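Local coordinates for Non-structural protein NS1 (Murine minute virus, PDB 4R94) that nicks viral DNA at the replication origin through its N-terminal, metal-dependent nickase domain, and in its full-length form also acts as a helicase in viral DNA replication, at residues 90-101 with 148-157; 64-72 with 234-242. All coordinates share one frame; numbering follows the deposited sequence.

Contact 1: residues 90-101 with 148-157; sequences FDSLVKKCLFEV and QLNVYWSRWL
Cys97 and Trp156 each sit as a knob in a hole of the facing helix, and Trp153 makes a third, which marks this crossing of helices 81-104 and 142-160 as knobs-into-holes packing in the nickase domain. The segment axes approach to 9.0 Å and run roughly antiparallel, at 138°. Cys97 enters among Leu149, Tyr152, Trp153 and Trp156, where the helices come close enough for SG to lie 3.4 Å from the backbone N of Trp153. Trp153 extends the other way: with CG anti to its backbone N (chi1 179°), its indole reaches back across the interface, so that CZ3 meets Val94 CG2 at 3.7 Å and CH2 meets the obliquely turned ring of Phe90. Leu157 CD2 packs on Phe90 CE1 beyond it. Toward the other end, Leu149 CD2 fits against Val101 CG2 at 3.6 Å, and Glu100 CB stands over the centre of the Tyr152 ring in a CH-pi contact. Lys96 passes slantwise over one face of the Trp156 indole, CG 3.4 Å from NE1 and CE by CZ2. In the plane of that indole, Trp156 NE1 donates to Glu100 OE1 at 3.0 Å, reaching it from above the carboxylate plane; the bond is bent (146°), and OE2 accepts weakly from the same N-H.

In the next shell, the Lys96 ammonium continues to Glu53 and Glu55. Phe30 of strand 24-31 touches Val94, Cys97 and Leu149, and Phe28 also packs on Leu149, seating the pair on the central sheet, while Trp153 NE1 is held by Lys31 O.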
loop_
_atom_site.group_PDB
_atom_site.type_symbol
_atom_site.label_atom_id
_atom_site.label_comp_id
_atom_site.label_asym_id
_atom_site.label_seq_id
_atom_site.Cartn_x
_atom_site.Cartn_y
_atom_site.Cartn_z
ATOM N N PHE A 90 -3.638 -3.921 7.269
ATOM C CA PHE A 90 -3.492 -2.678 6.507
ATOM C C PHE A 90 -3.695 -2.914 5.009
ATOM O O PHE A 90 -4.248 -2.059 4.318
ATOM C CB PHE A 90 -2.127 -2.040 6.757
ATOM C CG PHE A 90 -2.015 -1.309 8.060
ATOM C CD1 PHE A 90 -3.124 -0.697 8.650
ATOM C CD2 PHE A 90 -0.783 -1.213 8.697
ATOM C CE1 PHE A 90 -3.001 -0.008 9.864
ATOM C CE2 PHE A 90 -0.661 -0.512 9.890
ATOM C CZ PHE A 90 -1.764 0.083 10.476
ATOM N N ASP A 91 -3.273 -4.073 4.505
ATOM C CA ASP A 91 -3.477 -4.365 3.078
ATOM C C ASP A 91 -4.963 -4.338 2.766
ATOM O O ASP A 91 -5.388 -3.718 1.789
ATOM C CB ASP A 91 -2.870 -5.717 2.695
ATOM C CG ASP A 91 -2.696 -5.873 1.195
ATOM O OD1 ASP A 91 -1.958 -5.059 0.597
ATOM O OD2 ASP A 91 -3.309 -6.806 0.621
ATOM N N SER A 92 -5.763 -4.954 3.636
ATOM C CA SER A 92 -7.208 -4.940 3.418
ATOM C C SER A 92 -7.783 -3.526 3.510
ATOM O O SER A 92 -8.646 -3.175 2.713
ATOM C CB SER A 92 -7.943 -5.896 4.401
ATOM O OG SER A 92 -7.982 -5.416 5.740
ATOM N N LEU A 93 -7.317 -2.718 4.468
ATOM C CA LEU A 93 -7.841 -1.366 4.646
ATOM C C LEU A 93 -7.459 -0.416 3.506
ATOM O O LEU A 93 -8.293 0.400 3.069
ATOM C CB LEU A 93 -7.370 -0.773 5.981
ATOM C CG LEU A 93 -7.878 -1.481 7.245
ATOM C CD1 LEU A 93 -7.291 -0.767 8.449
ATOM C CD2 LEU A 93 -9.416 -1.526 7.324
ATOM N N VAL A 94 -6.206 -0.496 3.062
ATOM C CA VAL A 94 -5.753 0.293 1.926
ATOM C C VAL A 94 -6.619 -0.001 0.702
ATOM O O VAL A 94 -7.147 0.923 0.056
ATOM C CB VAL A 94 -4.277 0.014 1.612
ATOM C CG1 VAL A 94 -3.883 0.669 0.283
ATOM C CG2 VAL A 94 -3.396 0.561 2.750
ATOM N N LYS A 95 -6.798 -1.286 0.410
ATOM C CA LYS A 95 -7.583 -1.667 -0.753
ATOM C C LYS A 95 -9.045 -1.273 -0.606
ATOM O O LYS A 95 -9.652 -0.833 -1.585
ATOM C CB LYS A 95 -7.426 -3.159 -1.021
ATOM C CG LYS A 95 -6.025 -3.447 -1.527
ATOM C CD LYS A 95 -5.707 -4.907 -1.658
ATOM C CE LYS A 95 -4.289 -5.040 -2.231
ATOM N NZ LYS A 95 -3.883 -6.470 -2.335
ATOM N N LYS A 96 -9.600 -1.397 0.604
ATOM C CA LYS A 96 -10.965 -0.922 0.850
ATOM C C LYS A 96 -11.083 0.554 0.468
ATOM O O LYS A 96 -12.053 0.950 -0.171
ATOM C CB LYS A 96 -11.379 -1.118 2.311
ATOM C CG LYS A 96 -12.836 -0.780 2.572
ATOM C CD LYS A 96 -13.731 -1.862 2.010
ATOM C CE LYS A 96 -15.194 -1.600 2.364
ATOM N NZ LYS A 96 -16.052 -2.712 1.902
ATOM N N CYS A 97 -10.080 1.356 0.836
ATOM C CA CYS A 97 -10.117 2.784 0.533
ATOM C C CYS A 97 -10.114 3.029 -0.970
ATOM O O CYS A 97 -10.880 3.854 -1.480
ATOM C CB CYS A 97 -8.926 3.513 1.163
ATOM S SG CYS A 97 -9.022 3.578 2.945
ATOM N N LEU A 98 -9.228 2.328 -1.669
ATOM C CA LEU A 98 -9.125 2.460 -3.113
ATOM C C LEU A 98 -10.463 2.091 -3.749
ATOM O O LEU A 98 -10.961 2.806 -4.617
ATOM C CB LEU A 98 -8.020 1.562 -3.671
ATOM C CG LEU A 98 -6.596 1.826 -3.186
ATOM C CD1 LEU A 98 -5.698 0.707 -3.701
ATOM C CD2 LEU A 98 -6.106 3.194 -3.641
ATOM N N PHE A 99 -11.029 0.970 -3.317
ATOM C CA PHE A 99 -12.271 0.481 -3.927
ATOM C C PHE A 99 -13.447 1.416 -3.627
ATOM O O PHE A 99 -14.313 1.607 -4.478
ATOM C CB PHE A 99 -12.570 -0.947 -3.468
ATOM C CG PHE A 99 -11.529 -1.951 -3.895
ATOM C CD1 PHE A 99 -10.630 -1.660 -4.908
ATOM C CD2 PHE A 99 -11.450 -3.185 -3.273
ATOM C CE1 PHE A 99 -9.680 -2.587 -5.292
ATOM C CE2 PHE A 99 -10.504 -4.110 -3.658
ATOM C CZ PHE A 99 -9.625 -3.814 -4.662
ATOM N N GLU A 100 -13.462 2.013 -2.435
ATOM C CA GLU A 100 -14.501 2.976 -2.090
ATOM C C GLU A 100 -14.449 4.186 -3.004
ATOM O O GLU A 100 -15.496 4.669 -3.444
ATOM C CB GLU A 100 -14.382 3.401 -0.621
ATOM C CG GLU A 100 -14.800 2.292 0.327
ATOM C CD GLU A 100 -14.666 2.630 1.800
ATOM O OE1 GLU A 100 -13.654 3.245 2.193
ATOM O OE2 GLU A 100 -15.574 2.252 2.572
ATOM N N VAL A 101 -13.243 4.668 -3.325
ATOM C CA VAL A 101 -13.146 5.821 -4.206
ATOM C C VAL A 101 -13.496 5.428 -5.642
ATOM O O VAL A 101 -14.164 6.189 -6.342
ATOM C CB VAL A 101 -11.754 6.470 -4.124
ATOM C CG1 VAL A 101 -11.663 7.664 -5.073
ATOM C CG2 VAL A 101 -11.543 6.933 -2.681
ATOM N N GLN A 148 -9.842 12.241 -0.938
ATOM C CA GLN A 148 -10.861 11.217 -0.725
ATOM C C GLN A 148 -10.263 9.994 -0.055
ATOM O O GLN A 148 -10.839 9.439 0.894
ATOM C CB GLN A 148 -11.508 10.816 -2.044
ATOM C CG GLN A 148 -12.318 11.931 -2.667
ATOM C CD GLN A 148 -13.484 12.328 -1.792
ATOM O OE1 GLN A 148 -14.168 11.471 -1.232
ATOM N NE2 GLN A 148 -13.709 13.630 -1.656
ATOM N N LEU A 149 -9.106 9.578 -0.556
ATOM C CA LEU A 149 -8.407 8.451 0.029
ATOM C C LEU A 149 -8.072 8.720 1.487
ATOM O O LEU A 149 -8.185 7.820 2.307
ATOM C CB LEU A 149 -7.128 8.121 -0.767
ATOM C CG LEU A 149 -7.355 7.407 -2.105
ATOM C CD1 LEU A 149 -6.005 7.203 -2.799
ATOM C CD2 LEU A 149 -8.126 6.067 -1.971
ATOM N N ASN A 150 -7.661 9.940 1.819
ATOM C CA ASN A 150 -7.315 10.243 3.204
ATOM C C ASN A 150 -8.563 10.238 4.079
ATOM O O ASN A 150 -8.501 9.829 5.236
ATOM C CB ASN A 150 -6.599 11.593 3.313
ATOM C CG ASN A 150 -5.600 11.640 4.460
ATOM O OD1 ASN A 150 -4.593 12.320 4.372
ATOM N ND2 ASN A 150 -5.865 10.902 5.525
ATOM N N VAL A 151 -9.699 10.661 3.528
ATOM C CA VAL A 151 -10.966 10.550 4.285
ATOM C C VAL A 151 -11.260 9.103 4.663
ATOM O O VAL A 151 -11.488 8.789 5.841
ATOM C CB VAL A 151 -12.158 11.113 3.496
ATOM C CG1 VAL A 151 -13.487 10.755 4.207
ATOM C CG2 VAL A 151 -12.012 12.617 3.349
ATOM N N TYR A 152 -11.235 8.205 3.687
ATOM C CA TYR A 152 -11.559 6.807 3.970
ATOM C C TYR A 152 -10.499 6.126 4.832
ATOM O O TYR A 152 -10.831 5.319 5.706
ATOM C CB TYR A 152 -11.769 6.027 2.675
ATOM C CG TYR A 152 -13.047 6.427 1.962
ATOM C CD1 TYR A 152 -14.285 6.321 2.602
ATOM C CD2 TYR A 152 -13.009 6.928 0.673
ATOM C CE1 TYR A 152 -15.453 6.698 1.958
ATOM C CE2 TYR A 152 -14.164 7.307 0.024
ATOM C CZ TYR A 152 -15.375 7.195 0.665
ATOM O OH TYR A 152 -16.525 7.578 0.003
ATOM N N TRP A 153 -9.232 6.494 4.629
ATOM C CA TRP A 153 -8.137 5.906 5.396
ATOM C C TRP A 153 -8.272 6.276 6.870
ATOM O O TRP A 153 -8.192 5.412 7.756
ATOM C CB TRP A 153 -6.791 6.379 4.806
ATOM C CG TRP A 153 -5.527 5.896 5.470
ATOM C CD1 TRP A 153 -4.504 6.684 5.934
ATOM C CD2 TRP A 153 -5.099 4.537 5.662
ATOM N NE1 TRP A 153 -3.473 5.902 6.415
ATOM C CE2 TRP A 153 -3.821 4.580 6.272
ATOM C CE3 TRP A 153 -5.677 3.284 5.392
ATOM C CZ2 TRP A 153 -3.111 3.429 6.617
ATOM C CZ3 TRP A 153 -4.964 2.140 5.724
ATOM C CH2 TRP A 153 -3.709 2.217 6.349
ATOM N N SER A 154 -8.517 7.554 7.138
ATOM C CA SER A 154 -8.642 8.002 8.523
ATOM C C SER A 154 -9.868 7.353 9.154
ATOM O O SER A 154 -9.828 6.917 10.305
ATOM C CB SER A 154 -8.731 9.527 8.603
ATOM O OG SER A 154 -9.866 10.019 7.901
ATOM N N ARG A 155 -10.945 7.260 8.379
ATOM C CA ARG A 155 -12.162 6.624 8.865
ATOM C C ARG A 155 -11.941 5.175 9.244
ATOM O O ARG A 155 -12.361 4.744 10.331
ATOM C CB ARG A 155 -13.270 6.723 7.818
ATOM C CG ARG A 155 -13.926 8.083 7.825
ATOM C CD ARG A 155 -14.951 8.216 6.737
ATOM N NE ARG A 155 -16.126 7.385 7.003
ATOM C CZ ARG A 155 -17.161 7.274 6.180
ATOM N NH1 ARG A 155 -17.174 7.952 5.040
ATOM N NH2 ARG A 155 -18.181 6.490 6.500
ATOM N N TRP A 156 -11.296 4.419 8.357
ATOM C CA TRP A 156 -11.057 3.004 8.632
ATOM C C TRP A 156 -10.060 2.785 9.761
ATOM O O TRP A 156 -10.236 1.881 10.574
ATOM C CB TRP A 156 -10.577 2.281 7.368
ATOM C CG TRP A 156 -11.712 1.877 6.503
ATOM C CD1 TRP A 156 -12.047 2.396 5.286
ATOM C CD2 TRP A 156 -12.727 0.913 6.822
ATOM N NE1 TRP A 156 -13.182 1.788 4.808
ATOM C CE2 TRP A 156 -13.621 0.872 5.733
ATOM C CE3 TRP A 156 -12.947 0.063 7.912
ATOM C CZ2 TRP A 156 -14.727 0.021 5.702
ATOM C CZ3 TRP A 156 -14.051 -0.786 7.881
ATOM C CH2 TRP A 156 -14.920 -0.800 6.781
ATOM N N LEU A 157 -9.005 3.600 9.824
ATOM C CA LEU A 157 -8.060 3.469 10.920
ATOM C C LEU A 157 -8.728 3.643 12.279
ATOM O O LEU A 157 -8.457 2.890 13.210
ATOM C CB LEU A 157 -6.918 4.478 10.783
ATOM C CG LEU A 157 -5.907 4.171 9.682
ATOM C CD1 LEU A 157 -4.897 5.304 9.609
ATOM C CD2 LEU A 157 -5.172 2.840 9.904
#

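Contact 2: residues 64-72 with 234-242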
loop_
_atom_site.group_PDB
_atom_site.type_symbol
_atom_site.label_atom_id
_atom_site.label_comp_id
_atom_site.label_asym_id
_atom_site.label_seq_id
_atom_site.Cartn_x
_atom_site.Cartn_y
_atom_site.Cartn_z
ATOM N N GLU A 64 -3.019 -12.637 3.388
ATOM C CA GLU A 64 -2.453 -13.808 4.049
ATOM C C GLU A 64 -1.924 -14.806 3.042
ATOM O O GLU A 64 -0.806 -15.285 3.165
ATOM C CB GLU A 64 -3.513 -14.482 4.940
ATOM C CG GLU A 64 -3.907 -13.657 6.150
ATOM C CD GLU A 64 -5.220 -14.125 6.775
ATOM O OE1 GLU A 64 -5.912 -14.964 6.164
ATOM O OE2 GLU A 64 -5.561 -13.622 7.858
ATOM N N THR A 65 -2.729 -15.117 2.035
ATOM C CA THR A 65 -2.328 -16.130 1.064
ATOM C C THR A 65 -1.223 -15.609 0.149
ATOM O O THR A 65 -0.353 -16.351 -0.257
ATOM C CB THR A 65 -3.546 -16.620 0.264
ATOM O OG1 THR A 65 -4.396 -17.343 1.166
ATOM C CG2 THR A 65 -3.140 -17.563 -0.859
ATOM N N THR A 66 -1.234 -14.312 -0.131
ATOM C CA THR A 66 -0.142 -13.706 -0.883
ATOM C C THR A 66 1.170 -13.834 -0.114
ATOM O O THR A 66 2.206 -14.188 -0.695
ATOM C CB THR A 66 -0.446 -12.230 -1.194
ATOM O OG1 THR A 66 -1.544 -12.166 -2.114
ATOM C CG2 THR A 66 0.764 -11.542 -1.809
ATOM N N TRP A 67 1.128 -13.560 1.189
ATOM C CA TRP A 67 2.297 -13.767 2.035
ATOM C C TRP A 67 2.735 -15.227 2.008
ATOM O O TRP A 67 3.915 -15.538 1.826
ATOM C CB TRP A 67 2.019 -13.328 3.477
ATOM C CG TRP A 67 3.169 -13.615 4.413
ATOM C CD1 TRP A 67 3.417 -14.791 5.067
ATOM C CD2 TRP A 67 4.231 -12.719 4.788
ATOM N NE1 TRP A 67 4.563 -14.682 5.822
ATOM C CE2 TRP A 67 5.079 -13.422 5.670
ATOM C CE3 TRP A 67 4.547 -11.394 4.459
ATOM C CZ2 TRP A 67 6.219 -12.846 6.237
ATOM C CZ3 TRP A 67 5.687 -10.821 5.022
ATOM C CH2 TRP A 67 6.507 -11.548 5.899
ATOM N N ASP A 68 1.771 -16.128 2.194
ATOM C CA ASP A 68 2.080 -17.554 2.267
ATOM C C ASP A 68 2.731 -18.081 0.980
ATOM O O ASP A 68 3.668 -18.876 1.027
ATOM C CB ASP A 68 0.804 -18.363 2.576
ATOM C CG ASP A 68 0.271 -18.125 3.978
ATOM O OD1 ASP A 68 1.038 -17.702 4.875
ATOM O OD2 ASP A 68 -0.947 -18.362 4.174
ATOM N N GLN A 69 2.235 -17.647 -0.168
ATOM C CA GLN A 69 2.705 -18.191 -1.429
ATOM C C GLN A 69 4.036 -17.554 -1.847
ATOM O O GLN A 69 4.790 -18.119 -2.644
ATOM C CB GLN A 69 1.645 -18.005 -2.522
ATOM C CG GLN A 69 0.234 -18.540 -2.172
ATOM C CD GLN A 69 0.205 -19.949 -1.545
ATOM O OE1 GLN A 69 0.688 -20.914 -2.159
ATOM N NE2 GLN A 69 -0.400 -20.077 -0.323
ATOM N N SER A 70 4.333 -16.378 -1.308
ATOM C CA SER A 70 5.560 -15.674 -1.695
ATOM C C SER A 70 6.682 -15.935 -0.699
ATOM O O SER A 70 7.808 -15.454 -0.862
ATOM C CB SER A 70 5.303 -14.171 -1.824
ATOM O OG SER A 70 4.967 -13.607 -0.581
ATOM N N GLU A 71 6.362 -16.698 0.337
ATOM C CA GLU A 71 7.342 -17.061 1.346
ATOM C C GLU A 71 8.355 -18.036 0.773
ATOM O O GLU A 71 7.987 -19.058 0.186
ATOM C CB GLU A 71 6.658 -17.669 2.567
ATOM C CG GLU A 71 7.610 -17.959 3.708
ATOM C CD GLU A 71 6.880 -18.177 5.010
ATOM O OE1 GLU A 71 6.035 -19.099 5.069
ATOM O OE2 GLU A 71 7.136 -17.415 5.965
ATOM N N ASP A 72 9.630 -17.704 0.935
ATOM C CA ASP A 72 10.705 -18.603 0.551
ATOM C C ASP A 72 11.098 -19.436 1.764
ATOM O O ASP A 72 11.620 -18.911 2.748
ATOM C CB ASP A 72 11.903 -17.821 0.010
ATOM C CG ASP A 72 12.801 -18.667 -0.871
ATOM O OD1 ASP A 72 12.928 -19.882 -0.604
ATOM O OD2 ASP A 72 13.376 -18.118 -1.834
ATOM N N GLY A 234 -3.619 -7.456 -11.456
ATOM C CA GLY A 234 -3.599 -8.669 -12.263
ATOM C C GLY A 234 -3.195 -9.936 -11.515
ATOM O O GLY A 234 -3.047 -11.004 -12.131
ATOM N N TRP A 235 -3.022 -9.822 -10.196
ATOM C CA TRP A 235 -2.447 -10.889 -9.365
ATOM C C TRP A 235 -1.172 -11.481 -9.968
ATOM O O TRP A 235 -0.914 -12.691 -9.868
ATOM C CB TRP A 235 -3.491 -11.998 -9.102
ATOM C CG TRP A 235 -4.593 -11.545 -8.185
ATOM C CD1 TRP A 235 -5.637 -10.727 -8.506
ATOM C CD2 TRP A 235 -4.752 -11.869 -6.797
ATOM N NE1 TRP A 235 -6.439 -10.522 -7.407
ATOM C CE2 TRP A 235 -5.916 -11.210 -6.343
ATOM C CE3 TRP A 235 -4.024 -12.652 -5.892
ATOM C CZ2 TRP A 235 -6.374 -11.313 -5.029
ATOM C CZ3 TRP A 235 -4.486 -12.755 -4.582
ATOM C CH2 TRP A 235 -5.644 -12.080 -4.165
ATOM N N LYS A 236 -0.341 -10.614 -10.562
ATOM C CA LYS A 236 0.855 -11.055 -11.275
ATOM C C LYS A 236 2.105 -11.116 -10.407
ATOM O O LYS A 236 2.855 -12.098 -10.464
ATOM C CB LYS A 236 1.103 -10.137 -12.474
ATOM C CG LYS A 236 0.003 -10.205 -13.520
ATOM C CD LYS A 236 0.081 -11.507 -14.296
ATOM C CE LYS A 236 -1.137 -11.683 -15.194
ATOM N NZ LYS A 236 -1.067 -12.963 -15.951
ATOM N N THR A 237 2.339 -10.086 -9.597
ATOM C CA THR A 237 3.534 -10.080 -8.758
ATOM C C THR A 237 3.302 -10.681 -7.374
ATOM O O THR A 237 4.266 -11.028 -6.700
ATOM C CB THR A 237 4.113 -8.647 -8.578
ATOM O OG1 THR A 237 3.175 -7.816 -7.884
ATOM C CG2 THR A 237 4.424 -8.020 -9.931
ATOM N N ASN A 238 2.030 -10.834 -6.975
ATOM C CA ASN A 238 1.654 -11.229 -5.611
ATOM C C ASN A 238 2.464 -12.381 -5.058
ATOM O O ASN A 238 3.016 -12.300 -3.974
ATOM C CB ASN A 238 0.180 -11.661 -5.535
ATOM C CG ASN A 238 -0.787 -10.549 -5.864
ATOM O OD1 ASN A 238 -0.635 -9.848 -6.855
ATOM N ND2 ASN A 238 -1.820 -10.409 -5.045
ATOM N N PHE A 239 2.511 -13.474 -5.811
ATOM C CA PHE A 239 3.047 -14.709 -5.252
ATOM C C PHE A 239 4.534 -14.881 -5.508
ATOM O O PHE A 239 5.112 -15.898 -5.137
ATOM C CB PHE A 239 2.289 -15.925 -5.810
ATOM C CG PHE A 239 0.820 -15.967 -5.452
ATOM C CD1 PHE A 239 0.278 -15.157 -4.459
ATOM C CD2 PHE A 239 -0.022 -16.849 -6.119
ATOM C CE1 PHE A 239 -1.083 -15.216 -4.151
ATOM C CE2 PHE A 239 -1.379 -16.916 -5.814
ATOM C CZ PHE A 239 -1.907 -16.102 -4.828
ATOM N N LEU A 240 5.169 -13.886 -6.128
ATOM C CA LEU A 240 6.590 -14.010 -6.449
ATOM C C LEU A 240 7.506 -13.912 -5.225
ATOM O O LEU A 240 7.372 -13.004 -4.401
ATOM C CB LEU A 240 7.001 -12.939 -7.463
ATOM C CG LEU A 240 6.253 -12.920 -8.796
ATOM C CD1 LEU A 240 6.861 -11.860 -9.725
ATOM C CD2 LEU A 240 6.302 -14.300 -9.444
ATOM N N LYS A 241 8.455 -14.843 -5.135
ATOM C CA LYS A 241 9.503 -14.802 -4.121
ATOM C C LYS A 241 10.524 -13.733 -4.517
ATOM O O LYS A 241 10.536 -13.314 -5.674
ATOM C CB LYS A 241 10.162 -16.173 -3.987
ATOM C CG LYS A 241 9.173 -17.286 -3.623
ATOM C CD LYS A 241 9.796 -18.675 -3.735
ATOM C CE LYS A 241 8.912 -19.709 -3.040
ATOM N NZ LYS A 241 7.488 -19.591 -3.454
ATOM N N GLU A 242 11.374 -13.298 -3.580
ATOM C CA GLU A 242 12.302 -12.197 -3.877
ATOM C C GLU A 242 13.169 -12.505 -5.093
ATOM O O GLU A 242 13.368 -11.650 -5.946
ATOM C CB GLU A 242 13.226 -11.849 -2.697
ATOM C CG GLU A 242 14.011 -10.549 -2.998
ATOM C CD GLU A 242 15.124 -10.174 -2.022
ATOM O OE1 GLU A 242 15.041 -10.489 -0.817
ATOM O OE2 GLU A 242 16.102 -9.529 -2.485
HETATM O O HOH W 1 10.460 -14.304 -0.860
#
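Trp235 touches helix 54-70 lightly, its CZ3 3.9 Å from Thr66 OG1, and lies early in a loop that passes the last turns of that helix. A type I beta turn follows from Thr237 to Leu240. Within it, Asn238 ND2 gives a weak but nearly straight hydrogen bond to Thr66 OG1 (3.4 Å, 164°), a hydroxyl also bonded to Gly62 O, while Asn238 OD1 takes the backbone N-H of Asp232. The Asn238 carbonyl oxygen presses on Thr66 CG2 at 3.2 Å.

Phe239 lays one ring face against Gln69 CB, 3.9 Å from the centroid in a CH-pi contact, and directs its edge at Thr66 OG1. Ser70 CA gives Phe239 O a CA-H...O contact at 3.5 Å, and the Ser70 hydroxyl is turned back to Thr66 O within the helix. Leu240 O packs against Ser70 CB (3.5 Å).

Lys241 runs along the chain leaving the helix, CG by Ser70 O and CE 3.4 Å from Glu71 O; a bend at chi4 (49°) brings NZ to Gln69 O in a weak hydrogen bond. A water joins Ser70 O to Glu242 N. Strand 227-232 is thus linked to helix 242-252 by a loop with a type I beta turn, followed by Lys241 as the helix N-cap.

Contact 1 belongs to the interior and contact 2 lies nearer the surface, their centres 22 Å apart. The first joins two regular helices over the central sheet through apolar and aromatic side chains, its polar bonds confined to one margin. The second sets a helix end against an irregular loop, and there backbone carbonyls, weak hydrogen bonds and a water do much of the work, with two exposed aromatic rings, Trp235 and Phe239, at its periphery. Helix 54-70 carries one side of contact 2 and also packs on contact 1, Leu56 on Trp156 and Ala63 on Asp91, though the contacts themselves do not touch. The side chain of Val94 lies about 13 Å from the bound magnesium ion; contact 2 is remote from the annotated sites.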